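Local coordinates for xylose isomerase domain protein TIM barrel (PDB 3TVA) that binds a magnesium ion in a TIM barrel of the xylose isomerase-like family and is probably an isomerase, its substrate not established, at residues P12-G22 with V35-H44; I189-I197 with W217-G228. All coordinates share one frame; numbering follows the deposited sequence.

Contact 1. Residues P12-G22 with V35-H44; sequences PIGVFTSVDAG and VPTVQVHAPH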
loop_
_atom_site.group_PDB
_atom_site.type_symbol
_atom_site.label_atom_id
_atom_site.label_comp_id
_atom_site.label_asym_id
_atom_site.label_seq_id
_atom_site.Cartn_x
_atom_site.Cartn_y
_atom_site.Cartn_z
ATOM N N PRO A 12 -13.281 9.488 -1.137
ATOM C CA PRO A 12 -14.129 8.333 -1.469
ATOM C C PRO A 12 -13.546 7.109 -0.776
ATOM O O PRO A 12 -12.332 7.009 -0.645
ATOM C CB PRO A 12 -13.981 8.202 -2.991
ATOM C CG PRO A 12 -12.626 8.806 -3.296
ATOM C CD PRO A 12 -12.487 9.949 -2.292
ATOM N N ILE A 13 -14.395 6.241 -0.255
ATOM C CA ILE A 13 -13.904 5.058 0.440
ATOM C C ILE A 13 -13.556 3.942 -0.553
ATOM O O ILE A 13 -14.146 3.845 -1.630
ATOM C CB ILE A 13 -14.855 4.635 1.584
ATOM C CG1 ILE A 13 -14.618 5.560 2.783
ATOM C CG2 ILE A 13 -14.607 3.199 2.022
ATOM C CD1 ILE A 13 -15.798 6.347 3.194
ATOM N N GLY A 14 -12.584 3.112 -0.200
ATOM C CA GLY A 14 -12.183 2.045 -1.085
ATOM C C GLY A 14 -11.814 0.843 -0.261
ATOM O O GLY A 14 -11.759 0.910 0.972
ATOM N N VAL A 15 -11.642 -0.286 -0.935
ATOM C CA VAL A 15 -11.126 -1.471 -0.276
ATOM C C VAL A 15 -9.993 -2.036 -1.114
ATOM O O VAL A 15 -9.922 -1.820 -2.328
ATOM C CB VAL A 15 -12.213 -2.555 -0.034
ATOM C CG1 VAL A 15 -13.365 -1.989 0.815
ATOM C CG2 VAL A 15 -12.726 -3.104 -1.358
ATOM N N PHE A 16 -9.088 -2.738 -0.449
ATOM C CA PHE A 16 -7.952 -3.321 -1.123
ATOM C C PHE A 16 -8.409 -4.695 -1.610
ATOM O O PHE A 16 -8.865 -5.510 -0.822
ATOM C CB PHE A 16 -6.748 -3.397 -0.169
ATOM C CG PHE A 16 -5.492 -3.863 -0.828
ATOM C CD1 PHE A 16 -4.540 -2.950 -1.258
ATOM C CD2 PHE A 16 -5.263 -5.216 -1.031
ATOM C CE1 PHE A 16 -3.374 -3.376 -1.881
ATOM C CE2 PHE A 16 -4.093 -5.653 -1.653
ATOM C CZ PHE A 16 -3.148 -4.724 -2.070
ATOM N N THR A 17 -8.292 -4.938 -2.909
ATOM C CA THR A 17 -8.823 -6.153 -3.512
ATOM C C THR A 17 -7.745 -6.975 -4.199
ATOM O O THR A 17 -6.624 -6.503 -4.405
ATOM C CB THR A 17 -9.906 -5.838 -4.562
ATOM O OG1 THR A 17 -9.340 -5.050 -5.617
ATOM C CG2 THR A 17 -11.062 -5.084 -3.922
ATOM N N SER A 18 -8.089 -8.224 -4.504
ATOM C CA SER A 18 -7.216 -9.124 -5.257
ATOM C C SER A 18 -8.024 -9.741 -6.385
ATOM O O SER A 18 -9.192 -10.058 -6.186
ATOM C CB SER A 18 -6.696 -10.265 -4.366
ATOM O OG SER A 18 -5.642 -9.837 -3.518
ATOM N N VAL A 19 -7.444 -9.859 -7.578
ATOM C CA VAL A 19 -8.017 -10.738 -8.609
ATOM C C VAL A 19 -7.779 -12.225 -8.302
ATOM O O VAL A 19 -8.716 -13.027 -8.223
ATOM C CB VAL A 19 -7.419 -10.434 -9.995
ATOM C CG1 VAL A 19 -8.016 -11.372 -11.057
ATOM C CG2 VAL A 19 -7.639 -8.975 -10.349
ATOM N N ASP A 20 -6.508 -12.582 -8.146
ATOM C CA ASP A 20 -6.106 -13.890 -7.628
ATOM C C ASP A 20 -5.034 -13.748 -6.532
ATOM O O ASP A 20 -5.288 -14.039 -5.360
ATOM C CB ASP A 20 -5.660 -14.841 -8.755
ATOM C CG ASP A 20 -4.789 -14.153 -9.811
ATOM O OD1 ASP A 20 -4.906 -14.505 -11.005
ATOM O OD2 ASP A 20 -3.982 -13.272 -9.448
ATOM N N ALA A 21 -3.846 -13.284 -6.921
ATOM C CA ALA A 21 -2.721 -13.144 -5.997
ATOM C C ALA A 21 -2.995 -12.080 -4.944
ATOM O O ALA A 21 -3.783 -11.169 -5.177
ATOM C CB ALA A 21 -1.441 -12.808 -6.762
ATOM N N GLY A 22 -2.338 -12.189 -3.792
ATOM C CA GLY A 22 -2.478 -11.189 -2.742
ATOM C C GLY A 22 -3.542 -11.504 -1.696
ATOM O O GLY A 22 -4.254 -12.512 -1.786
ATOM N N VAL A 35 -18.602 0.336 -2.583
ATOM C CA VAL A 35 -17.512 1.308 -2.595
ATOM C C VAL A 35 -17.194 1.723 -4.028
ATOM O O VAL A 35 -17.238 0.898 -4.938
ATOM C CB VAL A 35 -16.243 0.788 -1.865
ATOM C CG1 VAL A 35 -16.617 0.299 -0.472
ATOM C CG2 VAL A 35 -15.570 -0.322 -2.657
ATOM N N PRO A 36 -16.949 3.025 -4.243
ATOM C CA PRO A 36 -16.611 3.593 -5.555
ATOM C C PRO A 36 -15.194 3.281 -6.086
ATOM O O PRO A 36 -14.973 3.396 -7.292
ATOM C CB PRO A 36 -16.779 5.103 -5.331
ATOM C CG PRO A 36 -16.415 5.291 -3.872
ATOM C CD PRO A 36 -16.981 4.058 -3.186
ATOM N N THR A 37 -14.246 2.960 -5.209
ATOM C CA THR A 37 -12.847 2.822 -5.624
ATOM C C THR A 37 -12.206 1.610 -4.973
ATOM O O THR A 37 -12.644 1.166 -3.915
ATOM C CB THR A 37 -11.947 4.048 -5.240
ATOM O OG1 THR A 37 -11.795 4.106 -3.817
ATOM C CG2 THR A 37 -12.525 5.348 -5.738
ATOM N N VAL A 38 -11.172 1.077 -5.617
ATOM C CA VAL A 38 -10.374 0.015 -5.024
ATOM C C VAL A 38 -8.900 0.215 -5.358
ATOM O O VAL A 38 -8.549 0.868 -6.342
ATOM C CB VAL A 38 -10.780 -1.394 -5.544
ATOM C CG1 VAL A 38 -12.205 -1.768 -5.122
ATOM C CG2 VAL A 38 -10.613 -1.493 -7.063
ATOM N N GLN A 39 -8.044 -0.367 -4.530
ATOM C CA GLN A 39 -6.681 -0.665 -4.926
ATOM C C GLN A 39 -6.659 -2.158 -5.179
ATOM O O GLN A 39 -7.422 -2.906 -4.581
ATOM C CB GLN A 39 -5.685 -0.314 -3.823
ATOM C CG GLN A 39 -5.565 1.175 -3.571
ATOM C CD GLN A 39 -4.438 1.484 -2.617
ATOM O OE1 GLN A 39 -3.600 0.627 -2.350
ATOM N NE2 GLN A 39 -4.405 2.707 -2.094
ATOM N N VAL A 40 -5.817 -2.592 -6.099
ATOM C CA VAL A 40 -5.830 -3.983 -6.509
ATOM C C VAL A 40 -4.440 -4.590 -6.426
ATOM O O VAL A 40 -3.474 -4.025 -6.950
ATOM C CB VAL A 40 -6.310 -4.111 -7.973
ATOM C CG1 VAL A 40 -6.456 -5.566 -8.358
ATOM C CG2 VAL A 40 -7.633 -3.386 -8.152
ATOM N N HIS A 41 -4.334 -5.751 -5.794
ATOM C CA HIS A 41 -3.103 -6.499 -5.898
ATOM C C HIS A 41 -2.976 -7.033 -7.335
ATOM O O HIS A 41 -3.923 -7.591 -7.879
ATOM C CB HIS A 41 -3.061 -7.637 -4.885
ATOM C CG HIS A 41 -1.695 -8.228 -4.715
ATOM N ND1 HIS A 41 -1.079 -8.970 -5.703
ATOM C CD2 HIS A 41 -0.815 -8.163 -3.687
ATOM C CE1 HIS A 41 0.114 -9.358 -5.280
ATOM N NE2 HIS A 41 0.298 -8.879 -4.061
ATOM N N ALA A 42 -1.816 -6.846 -7.958
ATOM C CA ALA A 42 -1.634 -7.290 -9.341
ATOM C C ALA A 42 -1.836 -8.798 -9.451
ATOM O O ALA A 42 -1.457 -9.550 -8.563
ATOM C CB ALA A 42 -0.249 -6.907 -9.866
ATOM N N PRO A 43 -2.445 -9.235 -10.550
ATOM C CA PRO A 43 -2.707 -10.658 -10.765
ATOM C C PRO A 43 -1.417 -11.431 -10.959
ATOM O O PRO A 43 -0.349 -10.831 -11.160
ATOM C CB PRO A 43 -3.545 -10.677 -12.043
ATOM C CG PRO A 43 -3.179 -9.421 -12.758
ATOM C CD PRO A 43 -2.903 -8.404 -11.677
ATOM N N HIS A 44 -1.518 -12.751 -10.858
ATOM C CA HIS A 44 -0.405 -13.647 -11.150
ATOM C C HIS A 44 0.101 -13.442 -12.577
ATOM O O HIS A 44 -0.639 -12.965 -13.430
ATOM C CB HIS A 44 -0.836 -15.095 -10.919
ATOM C CG HIS A 44 -0.875 -15.481 -9.471
ATOM N ND1 HIS A 44 0.249 -15.477 -8.668
ATOM C CD2 HIS A 44 -1.903 -15.868 -8.677
ATOM C CE1 HIS A 44 -0.083 -15.854 -7.447
ATOM N NE2 HIS A 44 -1.383 -16.094 -7.425
HETATM O O HOH W 1 -4.505 -10.271 -7.645
#
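Thr17 and His41 lie on neighbouring parallel strands, 13-18 and 37-41, joined at their centre by alternating backbone bonds. Gln39 N gives to Val15 O, Thr17 N to Gln39 O, and His41 N to Thr17 O at 2.8 Å and a nearly straight 170°. In one of the two conformers of Thr17, its OG1 also reaches Gln39 O at 3.1 Å, coming from above the carbonyl plane; chi1 of 61° sets this hydroxyl between its own backbone N and carbonyl carbon, and turns the methyl CG2 onto Val38 CG1. On the same face Val15 packs on Val35 and Val38, branched residues that suit an extended backbone. The other face carries Phe16, whose ring runs past Gln39 CB and the CB of His41. Beyond the strands, Gly22 CA sits over the centre of the His41 imidazole, 3.6 Å from its centroid, where any side chain on Gly22 would clash. Ala21 CB lies over the face of the His44 ring in a similar CH-pi contact, 3.4 Å from its centroid. Asp20 OD2 positions this turn by accepting from His44 N at 2.9 Å on its syn side. The His41 ring is fixed by ND1 giving to Ala42 O at 2.9 Å, nearly in the ring plane. Farther out, Gln39 OE1 bonds His211, a magnesium ligand, and Phe16 touches Glu259, another. The pair belongs to a beta-alpha-beta unit of the TIM barrel: helix 27-32 covers Val15, Val35 and Val38, while strands 256-258 and 66-71 continue the sheet beyond 13-18 and 37-41.

Contact 2. Residues I189-I197 with W217-G228; sequences ILYGTGNPI and WAPVNERGKSWG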
loop_
_atom_site.group_PDB
_atom_site.type_symbol
_atom_site.label_atom_id
_atom_site.label_comp_id
_atom_site.label_asym_id
_atom_site.label_seq_id
_atom_site.Cartn_x
_atom_site.Cartn_y
_atom_site.Cartn_z
ATOM N N ILE A 189 3.275 0.399 13.396
ATOM C CA ILE A 189 3.002 -0.241 14.669
ATOM C C ILE A 189 3.379 -1.716 14.623
ATOM O O ILE A 189 3.923 -2.259 15.586
ATOM C CB ILE A 189 1.535 -0.050 15.071
ATOM C CG1 ILE A 189 1.270 1.442 15.296
ATOM C CG2 ILE A 189 1.216 -0.854 16.311
ATOM C CD1 ILE A 189 -0.142 1.768 15.728
ATOM N N LEU A 190 3.096 -2.360 13.496
ATOM C CA LEU A 190 3.410 -3.775 13.336
ATOM C C LEU A 190 4.923 -4.001 13.409
ATOM O O LEU A 190 5.388 -4.879 14.141
ATOM C CB LEU A 190 2.813 -4.313 12.029
ATOM C CG LEU A 190 1.282 -4.396 12.001
ATOM C CD1 LEU A 190 0.779 -4.695 10.590
ATOM C CD2 LEU A 190 0.776 -5.467 12.985
ATOM N N TYR A 191 5.691 -3.183 12.692
ATOM C CA TYR A 191 7.150 -3.236 12.786
ATOM C C TYR A 191 7.706 -2.697 14.100
ATOM O O TYR A 191 8.864 -2.939 14.430
ATOM C CB TYR A 191 7.793 -2.479 11.625
ATOM C CG TYR A 191 7.651 -3.175 10.295
ATOM C CD1 TYR A 191 8.410 -4.294 9.989
ATOM C CD2 TYR A 191 6.764 -2.705 9.343
ATOM C CE1 TYR A 191 8.273 -4.932 8.759
ATOM C CE2 TYR A 191 6.615 -3.334 8.127
ATOM C CZ TYR A 191 7.372 -4.442 7.836
ATOM O OH TYR A 191 7.211 -5.051 6.616
ATOM N N GLY A 192 6.892 -1.953 14.844
ATOM C CA GLY A 192 7.320 -1.398 16.125
ATOM C C GLY A 192 8.328 -0.256 16.004
ATOM O O GLY A 192 9.096 0.020 16.919
ATOM N N THR A 193 8.335 0.404 14.855
ATOM C CA THR A 193 9.337 1.422 14.581
ATOM C C THR A 193 9.137 2.812 15.215
ATOM O O THR A 193 10.063 3.349 15.840
ATOM C CB THR A 193 9.508 1.570 13.086
ATOM O OG1 THR A 193 8.228 1.776 12.497
ATOM C CG2 THR A 193 10.081 0.297 12.536
ATOM N N GLY A 194 7.950 3.390 15.072
ATOM C CA GLY A 194 7.736 4.761 15.516
ATOM C C GLY A 194 6.289 5.200 15.382
ATOM O O GLY A 194 5.528 4.583 14.626
ATOM N N ASN A 195 5.906 6.249 16.113
ATOM C CA ASN A 195 4.527 6.718 16.080
ATOM C C ASN A 195 4.104 7.114 14.681
ATOM O O ASN A 195 4.719 7.984 14.063
ATOM C CB ASN A 195 4.282 7.891 17.033
ATOM C CG ASN A 195 2.800 8.261 17.115
ATOM O OD1 ASN A 195 2.297 9.090 16.339
ATOM N ND2 ASN A 195 2.083 7.614 18.036
ATOM N N PRO A 196 3.041 6.472 14.183
ATOM C CA PRO A 196 2.576 6.637 12.805
ATOM C C PRO A 196 2.019 8.037 12.486
ATOM O O PRO A 196 2.243 8.507 11.375
ATOM C CB PRO A 196 1.488 5.568 12.673
ATOM C CG PRO A 196 1.018 5.319 14.085
ATOM C CD PRO A 196 2.256 5.467 14.925
ATOM N N ILE A 197 1.330 8.694 13.416
ATOM C CA ILE A 197 0.823 10.037 13.113
ATOM C C ILE A 197 1.976 11.048 12.990
ATOM O O ILE A 197 1.957 11.902 12.109
ATOM C CB ILE A 197 -0.226 10.545 14.130
ATOM C CG1 ILE A 197 -1.285 9.473 14.424
ATOM C CG2 ILE A 197 -0.898 11.829 13.606
ATOM C CD1 ILE A 197 -1.886 8.843 13.189
ATOM N N TRP A 217 0.394 -2.309 19.319
ATOM C CA TRP A 217 1.837 -2.432 19.535
ATOM C C TRP A 217 2.194 -3.781 20.148
ATOM O O TRP A 217 1.427 -4.336 20.935
ATOM C CB TRP A 217 2.338 -1.344 20.490
ATOM C CG TRP A 217 2.261 0.031 19.928
ATOM C CD1 TRP A 217 1.276 0.953 20.147
ATOM C CD2 TRP A 217 3.208 0.654 19.054
ATOM N NE1 TRP A 217 1.548 2.108 19.449
ATOM C CE2 TRP A 217 2.726 1.950 18.771
ATOM C CE3 TRP A 217 4.407 0.238 18.473
ATOM C CZ2 TRP A 217 3.409 2.839 17.944
ATOM C CZ3 TRP A 217 5.082 1.115 17.645
ATOM C CH2 TRP A 217 4.579 2.403 17.386
ATOM N N ALA A 218 3.371 -4.297 19.812
ATOM C CA ALA A 218 3.946 -5.400 20.579
ATOM C C ALA A 218 4.316 -4.882 21.972
ATOM O O ALA A 218 4.410 -3.667 22.174
ATOM C CB ALA A 218 5.183 -5.943 19.863
ATOM N N PRO A 219 4.528 -5.792 22.943
ATOM C CA PRO A 219 5.075 -5.349 24.234
ATOM C C PRO A 219 6.363 -4.556 24.012
ATOM O O PRO A 219 7.057 -4.820 23.023
ATOM C CB PRO A 219 5.375 -6.661 24.950
ATOM C CG PRO A 219 4.380 -7.623 24.384
ATOM C CD PRO A 219 4.199 -7.231 22.942
ATOM N N VAL A 220 6.653 -3.589 24.885
ATOM C CA VAL A 220 7.748 -2.634 24.674
ATOM C C VAL A 220 9.077 -3.290 24.316
ATOM O O VAL A 220 9.749 -2.876 23.365
ATOM C CB VAL A 220 7.988 -1.750 25.916
ATOM C CG1 VAL A 220 9.127 -0.766 25.654
ATOM C CG2 VAL A 220 6.716 -1.010 26.302
ATOM N N ASN A 221 9.438 -4.311 25.086
ATOM C CA ASN A 221 10.693 -5.028 24.896
ATOM C C ASN A 221 10.720 -5.875 23.627
ATOM O O ASN A 221 11.787 -6.251 23.158
ATOM C CB ASN A 221 11.000 -5.897 26.118
ATOM C CG ASN A 221 9.856 -6.828 26.477
ATOM O OD1 ASN A 221 8.795 -6.383 26.919
ATOM N ND2 ASN A 221 10.067 -8.126 26.294
ATOM N N GLU A 222 9.546 -6.172 23.076
ATOM C CA GLU A 222 9.443 -6.961 21.842
ATOM C C GLU A 222 9.312 -6.138 20.545
ATOM O O GLU A 222 9.230 -6.704 19.453
ATOM C CB GLU A 222 8.301 -7.974 21.936
ATOM C CG GLU A 222 8.499 -9.022 23.021
ATOM C CD GLU A 222 7.354 -10.019 23.078
ATOM O OE1 GLU A 222 6.657 -10.194 22.052
ATOM O OE2 GLU A 222 7.144 -10.628 24.152
ATOM N N ARG A 223 9.269 -4.816 20.653
ATOM C CA ARG A 223 9.069 -3.991 19.467
ATOM C C ARG A 223 10.233 -4.099 18.490
ATOM O O ARG A 223 11.394 -4.036 18.892
ATOM C CB ARG A 223 8.787 -2.541 19.854
ATOM C CG ARG A 223 7.504 -2.435 20.634
ATOM C CD ARG A 223 7.053 -1.027 20.890
ATOM N NE ARG A 223 5.958 -1.059 21.849
ATOM C CZ ARG A 223 5.345 0.012 22.336
ATOM N NH1 ARG A 223 5.708 1.226 21.945
ATOM N NH2 ARG A 223 4.363 -0.140 23.215
ATOM N N GLY A 224 9.920 -4.287 17.211
ATOM C CA GLY A 224 10.950 -4.498 16.208
ATOM C C GLY A 224 11.506 -5.913 16.237
ATOM O O GLY A 224 12.399 -6.261 15.469
ATOM N N LYS A 225 10.973 -6.739 17.129
ATOM C CA LYS A 225 11.392 -8.134 17.231
ATOM C C LYS A 225 10.220 -9.073 16.950
ATOM O O LYS A 225 10.288 -9.910 16.049
ATOM C CB LYS A 225 12.088 -8.414 18.563
ATOM C CG LYS A 225 13.415 -7.670 18.673
ATOM C CD LYS A 225 14.234 -8.117 19.861
ATOM C CE LYS A 225 13.523 -7.773 21.142
ATOM N NZ LYS A 225 14.347 -8.036 22.355
ATOM N N SER A 226 9.176 -8.970 17.765
ATOM C CA SER A 226 7.908 -9.622 17.473
ATOM C C SER A 226 6.961 -8.666 16.743
ATOM O O SER A 226 6.952 -7.451 17.003
ATOM C CB SER A 226 7.252 -10.108 18.758
ATOM O OG SER A 226 8.161 -10.893 19.509
ATOM N N TRP A 227 6.177 -9.211 15.818
ATOM C CA TRP A 227 5.143 -8.438 15.142
ATOM C C TRP A 227 4.187 -7.870 16.187
ATOM O O TRP A 227 3.921 -8.515 17.198
ATOM C CB TRP A 227 4.320 -9.341 14.223
ATOM C CG TRP A 227 4.951 -9.743 12.902
ATOM C CD1 TRP A 227 5.189 -11.029 12.456
ATOM C CD2 TRP A 227 5.378 -8.870 11.846
ATOM N NE1 TRP A 227 5.745 -10.995 11.196
ATOM C CE2 TRP A 227 5.875 -9.685 10.801
ATOM C CE3 TRP A 227 5.399 -7.475 11.686
ATOM C CZ2 TRP A 227 6.384 -9.151 9.615
ATOM C CZ3 TRP A 227 5.903 -6.943 10.505
ATOM C CH2 TRP A 227 6.387 -7.782 9.483
ATOM N N GLY A 228 3.649 -6.679 15.934
ATOM C CA GLY A 228 2.448 -6.258 16.634
ATOM C C GLY A 228 1.269 -7.058 16.084
ATOM O O GLY A 228 1.458 -8.007 15.322
HETATM O O HOH W 2 5.042 -3.318 17.601
HETATM O O HOH W 3 6.898 -4.871 16.468
#
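Trp217 presents one face of its indole to Ile189: with CG anti to the carbonyl carbon (chi1 -67°), the ring swings across until Ile189 CG2 stands 3.9 Å from the centroid of its five-membered ring in a CH-pi contact. The indole edge meets the turn after helix 185-190, Trp217 CZ3 lying 3.7 Å from Gly192 CA and CH2 approaching Gly194 O. With an alanine in place of this tryptophan, Ile189 would probably lose its flat cover and a gap would open beside that turn. Ala218 N gives to a water lying close to Ile189 O, and Ala218 O accepts from Arg223 NE, which holds the extended arginine with NH1 over the other indole face. Gly192, the positive-phi C-prime residue of the Schellman motif ending the helix, has no room for a side chain beside Arg223 and Gly224. A second water links Ser226 O to Leu190 O. Trp227 CH2 lies 3.5 Å from Tyr191 CE1, and its CZ3 stands over one face of the tyrosine ring, with the planes at 59°. Gly228 N then gives to Leu190 O at 3.1 Å in the carbonyl plane, on a lone pair. The loop borders the metal-site end of the barrel, with the Leu190 side chain about 6 Å from that of the magnesium ligand Asp184; helix 82-88 touches Tyr191 and Trp227, and strand 207-216 backs Ile189 and Leu190.

How the contacts relate
From the N terminus, contact 1 comes first: strand 13-18 leads through helix 27-32 to strand 37-41, and their pairing closes a short loop of twelve intervening residues. The chain then makes most of the barrel before contact 2 opens at helix 185-190, whose end is met again after helix 196-203 and strand 207-216. The two closures follow in series, neither nesting nor crossing. The centres of contact 1 and contact 2 are about 27 Å apart, on opposite sides of the chain's centre, and the nearest atoms of contact 1 and contact 2 are about 13 Å apart. Contact 1 joins adjacent barrel strands, whereas contact 2 ties a helix end to the loop leading into strand 229-231.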